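Local coordinates for protein TSSL (Francisella novicida, PDB 4ACK) that probably serves as a structural component of the type VI secretion system, here as the cytoplasmic domain of the DotU (TssL) protein, at residues S54-V57 with C58-V62; Y116-I119 with C120-I124. All coordinates share one frame; numbering follows the deposited sequence. Where two conformers were deposited one is given.

Interactions 1 and 2 both span the start of a helix and its first turns, residues 54-62 opening helix 55-79 and residues 116-124 opening helix 118-129. They lie on the same side of the molecule, their centres about 10 Å apart, and pack on each other through Val57 with Pro117, Tyr60 with Tyr116, and Ile61 with Ile119 and Thr123. Interaction 1 begins exposed, at a serine cap, and relies on a methyl-aromatic contact and a valine-isoleucine pair. Interaction 2 begins only partly exposed, with a tyrosine and a proline, and adds sulfur-aromatic packing and a threonine hydroxyl bonded to the backbone. Both become mostly buried further along.

Interaction 1: S54-V57 with C58-V62; sequences SETV and CKYIV
The methyl CG2 of Thr56 rests over one face of the Tyr60 ring, one turn further along the helix. It stands 3.9 Å from the ring centroid and 23° off the normal, displaced toward the rim, so that its closest ring atom is CZ of Tyr60 at 3.6 Å from Thr56 CG2. This is a CH-pi contact between two side chains that run side by side. A chi1 of -61° sets Thr56 OG1 beside the backbone N, anti to the carbonyl carbon, and leaves CG2 anti to that N, over the ring. Threonine suits this exposed position by offering a methyl to the aromatic while keeping a hydroxyl.

Next to this pair, Val57 CG1 meets Ile61 CD1 at 4.0 Å, branched aliphatic groups that continue the apolar side of the helix. The backbone bond from Tyr60 N to Thr56 O, 2.8 Å, keeps the first pair one turn apart; that from Ile61 N to Val57 O is weak. Ser54 is the N-cap, its OG accepting from Val57 N in a long, weak capping bond of 3.4 Å. Its short hydroxyl suits the place, where a first-turn N-H lacks a preceding helical carbonyl.

Outside this turn, Tyr60 OH is hydrogen-bonded to Asn109 ND2 and Lys59 NZ to Tyr102 OH, which ties the polar ends to helix 99-112. Buried Cys58, modelled in two conformers, faces Leu49 and Leu50 of helix 30-52, while Ile61 packs between that helix and helix 118-129. The start of helix 55-79 is thus wedged among three other helices of this all-helical domain.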
ATOM      1  N   SER A  54      -2.451  15.154   9.914  1.00 27.06           N
ATOM      2  CA  SER A  54      -1.409  14.846  10.916  1.00 28.72           C
ATOM      3  C   SER A  54      -0.477  13.750  10.367  1.00 28.87           C
ATOM      4  O   SER A  54      -0.783  13.058   9.394  1.00 27.52           O
ATOM      5  CB  SER A  54      -2.026  14.311  12.207  1.00 28.34           C
ATOM      6  OG  SER A  54      -2.857  13.193  11.931  1.00 29.33           O
ATOM      7  N   GLU A  55       0.643  13.568  11.043  1.00 30.10           N
ATOM      8  CA  GLU A  55       1.582  12.530  10.713  1.00 30.78           C
ATOM      9  C   GLU A  55       0.962  11.168  10.758  1.00 30.10           C
ATOM     10  O   GLU A  55       1.287  10.317   9.907  1.00 30.05           O
ATOM     11  CB  GLU A  55       2.763  12.539  11.705  1.00 34.13           C
ATOM     12  CG  GLU A  55       3.634  13.827  11.619  1.00 36.52           C
ATOM     13  CD  GLU A  55       5.102  13.489  11.454  0.50 43.19           C
ATOM     14  OE1 GLU A  55       5.394  12.407  10.858  0.50 44.98           O
ATOM     15  OE2 GLU A  55       5.949  14.292  11.916  0.50 43.30           O
ATOM     16  N   THR A  56       0.110  10.922  11.751  1.00 28.78           N
ATOM     17  CA  THR A  56      -0.528   9.586  11.901  1.00 29.02           C
ATOM     18  C   THR A  56      -1.428   9.286  10.700  1.00 28.23           C
ATOM     19  O   THR A  56      -1.347   8.214  10.078  1.00 26.94           O
ATOM     20  CB  THR A  56      -1.353   9.488  13.217  1.00 28.26           C
ATOM     21  OG1 THR A  56      -0.482   9.690  14.314  1.00 30.14           O
ATOM     22  CG2 THR A  56      -2.072   8.143  13.372  1.00 29.01           C
ATOM     23  N   VAL A  57      -2.266  10.261  10.345  1.00 28.80           N
ATOM     24  CA  VAL A  57      -3.163  10.121   9.167  1.00 28.12           C
ATOM     25  C   VAL A  57      -2.341   9.927   7.865  1.00 27.73           C
ATOM     26  O   VAL A  57      -2.646   9.048   7.061  1.00 27.87           O
ATOM     27  CB  VAL A  57      -4.186  11.290   9.063  1.00 28.99           C
ATOM     28  CG1 VAL A  57      -4.883  11.281   7.731  1.00 27.13           C
ATOM     29  CG2 VAL A  57      -5.202  11.198  10.241  1.00 29.94           C
ATOM     30  N   CYS A  58      -1.288  10.698   7.675  1.00 28.58           N
ATOM     31  CA  CYS A  58      -0.447  10.527   6.510  0.50 29.64           C
ATOM     32  C   CYS A  58       0.120   9.099   6.488  1.00 29.75           C
ATOM     33  O   CYS A  58       0.037   8.410   5.470  1.00 29.82           O
ATOM     34  CB  CYS A  58       0.668  11.551   6.504  0.50 29.04           C
ATOM     35  SG  CYS A  58       0.046  13.268   6.283  0.50 33.66           S
ATOM     36  N   LYS A  59       0.666   8.658   7.620  1.00 29.47           N
ATOM     37  CA  LYS A  59       1.080   7.239   7.732  1.00 27.60           C
ATOM     38  C   LYS A  59      -0.038   6.238   7.435  1.00 25.86           C
ATOM     39  O   LYS A  59       0.193   5.238   6.767  1.00 26.85           O
ATOM     40  CB  LYS A  59       1.721   6.952   9.093  1.00 26.56           C
ATOM     41  CG  LYS A  59       1.950   5.426   9.385  1.00 28.94           C
ATOM     42  CD  LYS A  59       2.729   5.261  10.714  1.00 32.37           C
ATOM     43  CE  LYS A  59       1.696   5.388  11.897  1.00 33.09           C
ATOM     44  NZ  LYS A  59       2.289   4.933  13.126  1.00 37.39           N
ATOM     45  N   TYR A  60      -1.252   6.481   7.897  1.00 24.50           N
ATOM     46  CA  TYR A  60      -2.290   5.531   7.633  1.00 24.67           C
ATOM     47  C   TYR A  60      -2.618   5.387   6.139  1.00 24.90           C
ATOM     48  O   TYR A  60      -3.253   4.424   5.700  1.00 24.03           O
ATOM     49  CB  TYR A  60      -3.550   5.892   8.394  1.00 25.35           C
ATOM     50  CG  TYR A  60      -3.527   5.557   9.878  1.00 27.57           C
ATOM     51  CD1 TYR A  60      -2.348   5.100  10.519  1.00 27.40           C
ATOM     52  CD2 TYR A  60      -4.666   5.756  10.641  1.00 27.82           C
ATOM     53  CE1 TYR A  60      -2.347   4.787  11.851  1.00 29.30           C
ATOM     54  CE2 TYR A  60      -4.683   5.451  11.999  1.00 31.89           C
ATOM     55  CZ  TYR A  60      -3.535   4.966  12.588  1.00 33.48           C
ATOM     56  OH  TYR A  60      -3.607   4.654  13.924  1.00 35.79           O
ATOM     57  N   ILE A  61      -2.270   6.395   5.359  1.00 25.59           N
ATOM     58  CA  ILE A  61      -2.621   6.391   3.964  1.00 25.05           C
ATOM     59  C   ILE A  61      -1.405   5.828   3.228  1.00 25.85           C
ATOM     60  O   ILE A  61      -1.580   4.985   2.404  1.00 27.00           O
ATOM     61  CB  ILE A  61      -2.900   7.833   3.479  1.00 25.30           C
ATOM     62  CG1 ILE A  61      -4.219   8.316   4.045  1.00 27.64           C
ATOM     63  CG2 ILE A  61      -2.872   7.942   1.910  1.00 20.41           C
ATOM     64  CD1 ILE A  61      -4.254   9.869   4.082  1.00 33.33           C
ATOM     65  N   VAL A  62      -0.190   6.272   3.561  1.00 25.40           N
ATOM     66  CA  VAL A  62       0.976   5.876   2.799  1.00 27.35           C
ATOM     67  C   VAL A  62       1.572   4.483   3.236  1.00 28.78           C
ATOM     68  O   VAL A  62       2.091   3.758   2.416  1.00 26.71           O
ATOM     69  CB  VAL A  62       2.067   6.962   2.900  1.00 28.31           C
ATOM     70  CG1 VAL A  62       3.469   6.533   2.257  1.00 24.67           C
ATOM     71  CG2 VAL A  62       1.515   8.283   2.292  1.00 27.76           C
TER

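Interaction 2: Y116-I119 with C120-I124; sequences YPQI and CYQTI
A helix start with a proline just ahead of its first turn brings Tyr116 and Pro117 against Cys120 and Tyr121, at the opening of helix 118-129. Cys120 SG lies 4.0 Å from Pro117 CG and 4.1 Å from Tyr116 CB, and it also makes an oblique sulfur-aromatic contact with the Tyr116 ring. The small thiol fits among Tyr116, Pro117, Ile61 and Ile110. Cys120 N bonds back to Pro117 O at 3.1 Å, from above the carbonyl plane, and Gln122 N to Gln118 O. The side chains of the two tyrosines cross at about a right angle: Tyr121 CE1 touches Tyr116 CB at 3.7 Å, and Tyr121 OH comes to the edge of the Tyr116 ring. The carbonyl oxygens of Tyr116 and Gln118 lie in the plane of the Tyr121 ring, at its edge, and the ring also stacks with His155.

Further along, Ile119 O is gripped twice by Thr123, by N at 2.9 Å and by OG1 at 2.7 Å, the two donors arriving from opposite faces of the carbonyl plane. Turned beside its own backbone N (chi1 -60°), the hydroxyl can reach back one turn to that oxygen. Gln118 CG and Gln122 CD meet at 4.0 Å, their amide planes 58° apart.

Thr123 spends its hydroxyl proton on its own helix, leaving its methyl to pack on Ile61. Both buried hydroxyls thus have a carbonyl partner, Ile119 O for Thr123 and Ile110 O for Tyr121.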
ATOM      1  N   TYR A 116     -11.692   9.841  10.345  1.00 43.64           N
ATOM      2  CA  TYR A 116     -10.630   9.894   9.338  1.00 39.49           C
ATOM      3  C   TYR A 116     -11.083  10.417   8.000  1.00 37.50           C
ATOM      4  O   TYR A 116     -12.215  10.184   7.630  1.00 37.26           O
ATOM      5  CB  TYR A 116     -10.060   8.490   9.179  1.00 39.64           C
ATOM      6  CG  TYR A 116      -9.378   8.026  10.426  1.00 37.57           C
ATOM      7  CD1 TYR A 116      -8.057   8.390  10.693  1.00 37.73           C
ATOM      8  CD2 TYR A 116     -10.063   7.247  11.357  1.00 35.49           C
ATOM      9  CE1 TYR A 116      -7.429   7.960  11.870  1.00 41.22           C
ATOM     10  CE2 TYR A 116      -9.433   6.794  12.519  1.00 38.48           C
ATOM     11  CZ  TYR A 116      -8.133   7.136  12.755  1.00 38.74           C
ATOM     12  OH  TYR A 116      -7.562   6.683  13.900  1.00 44.08           O
ATOM     13  N   PRO A 117     -10.193  11.087   7.252  1.00 35.58           N
ATOM     14  CA  PRO A 117     -10.614  11.531   5.930  1.00 35.41           C
ATOM     15  C   PRO A 117     -10.931  10.354   5.019  1.00 35.09           C
ATOM     16  O   PRO A 117     -10.412   9.260   5.226  1.00 33.81           O
ATOM     17  CB  PRO A 117      -9.399  12.246   5.385  1.00 36.21           C
ATOM     18  CG  PRO A 117      -8.244  11.819   6.269  1.00 36.45           C
ATOM     19  CD  PRO A 117      -8.855  11.566   7.603  1.00 35.75           C
ATOM     20  N   GLN A 118     -11.746  10.593   4.000  1.00 33.08           N
ATOM     21  CA  GLN A 118     -12.211   9.544   3.095  1.00 33.81           C
ATOM     22  C   GLN A 118     -11.069   8.822   2.357  1.00 31.48           C
ATOM     23  O   GLN A 118     -11.157   7.644   2.110  1.00 29.58           O
ATOM     24  CB  GLN A 118     -13.161  10.136   2.048  1.00 34.38           C
ATOM     25  CG  GLN A 118     -13.953   9.076   1.334  1.00 41.00           C
ATOM     26  CD  GLN A 118     -15.058   8.480   2.227  1.00 49.84           C
ATOM     27  OE1 GLN A 118     -15.094   8.669   3.472  1.00 50.78           O
ATOM     28  NE2 GLN A 118     -15.970   7.773   1.595  1.00 52.30           N
ATOM     29  N   ILE A 119     -10.010   9.549   2.030  1.00 29.87           N
ATOM     30  CA  ILE A 119      -8.826   8.955   1.424  1.00 30.84           C
ATOM     31  C   ILE A 119      -8.192   7.730   2.223  1.00 30.88           C
ATOM     32  O   ILE A 119      -7.562   6.830   1.604  1.00 29.48           O
ATOM     33  CB  ILE A 119      -7.770  10.023   1.068  1.00 29.48           C
ATOM     34  CG1 ILE A 119      -6.641   9.381   0.246  1.00 31.27           C
ATOM     35  CG2 ILE A 119      -7.228  10.766   2.337  1.00 29.12           C
ATOM     36  CD1 ILE A 119      -5.722  10.345  -0.462  1.00 31.97           C
ATOM     37  N   CYS A 120      -8.324   7.737   3.566  1.00 30.29           N
ATOM     38  CA  CYS A 120      -7.874   6.566   4.394  1.00 30.47           C
ATOM     39  C   CYS A 120      -8.565   5.292   3.951  1.00 30.11           C
ATOM     40  O   CYS A 120      -7.895   4.322   3.647  1.00 29.31           O
ATOM     41  CB  CYS A 120      -8.124   6.796   5.889  1.00 29.33           C
ATOM     42  SG  CYS A 120      -7.021   8.041   6.526  1.00 34.23           S
ATOM     43  N   TYR A 121      -9.903   5.322   3.904  1.00 29.86           N
ATOM     44  CA  TYR A 121     -10.718   4.196   3.465  1.00 31.01           C
ATOM     45  C   TYR A 121     -10.544   3.788   1.982  1.00 31.70           C
ATOM     46  O   TYR A 121     -10.731   2.577   1.630  1.00 30.85           O
ATOM     47  CB  TYR A 121     -12.195   4.484   3.766  1.00 30.84           C
ATOM     48  CG  TYR A 121     -12.404   4.919   5.220  1.00 32.16           C
ATOM     49  CD1 TYR A 121     -12.264   6.253   5.600  1.00 32.46           C
ATOM     50  CD2 TYR A 121     -12.696   3.975   6.231  1.00 33.71           C
ATOM     51  CE1 TYR A 121     -12.448   6.680   6.972  1.00 33.40           C
ATOM     52  CE2 TYR A 121     -12.861   4.376   7.608  1.00 30.06           C
ATOM     53  CZ  TYR A 121     -12.725   5.731   7.966  1.00 35.12           C
ATOM     54  OH  TYR A 121     -12.839   6.129   9.324  1.00 30.10           O
ATOM     55  N   GLN A 122     -10.286   4.791   1.103  1.00 30.73           N
ATOM     56  CA  GLN A 122     -10.159   4.576  -0.330  1.00 30.35           C
ATOM     57  C   GLN A 122      -8.829   3.917  -0.582  1.00 29.52           C
ATOM     58  O   GLN A 122      -8.703   3.090  -1.460  1.00 30.78           O
ATOM     59  CB  GLN A 122     -10.177   5.922  -1.122  1.00 30.67           C
ATOM     60  CG  GLN A 122     -11.528   6.679  -1.013  1.00 36.17           C
ATOM     61  CD  GLN A 122     -11.527   8.064  -1.719  1.00 45.11           C
ATOM     62  OE1 GLN A 122     -10.683   8.939  -1.441  1.00 43.89           O
ATOM     63  NE2 GLN A 122     -12.497   8.263  -2.621  1.00 44.61           N
ATOM     64  N   THR A 123      -7.809   4.343   0.140  1.00 29.23           N
ATOM     65  CA  THR A 123      -6.526   3.726  -0.002  1.00 30.15           C
ATOM     66  C   THR A 123      -6.575   2.226   0.415  1.00 29.83           C
ATOM     67  O   THR A 123      -6.054   1.370  -0.332  1.00 28.84           O
ATOM     68  CB  THR A 123      -5.510   4.495   0.765  1.00 30.38           C
ATOM     69  OG1 THR A 123      -5.490   5.832   0.235  1.00 33.17           O
ATOM     70  CG2 THR A 123      -4.154   3.853   0.596  1.00 31.55           C
ATOM     71  N   ILE A 124      -7.254   1.908   1.533  1.00 28.48           N
ATOM     72  CA  ILE A 124      -7.399   0.503   1.947  1.00 28.12           C
ATOM     73  C   ILE A 124      -8.223  -0.248   0.905  1.00 28.87           C
ATOM     74  O   ILE A 124      -7.847  -1.314   0.481  1.00 28.20           O
ATOM     75  CB  ILE A 124      -8.048   0.299   3.346  1.00 26.61           C
ATOM     76  CG1 ILE A 124      -7.248   1.012   4.442  1.00 28.35           C
ATOM     77  CG2 ILE A 124      -8.199  -1.226   3.678  1.00 23.43           C
ATOM     78  CD1 ILE A 124      -5.833   0.583   4.579  1.00 23.05           C
TER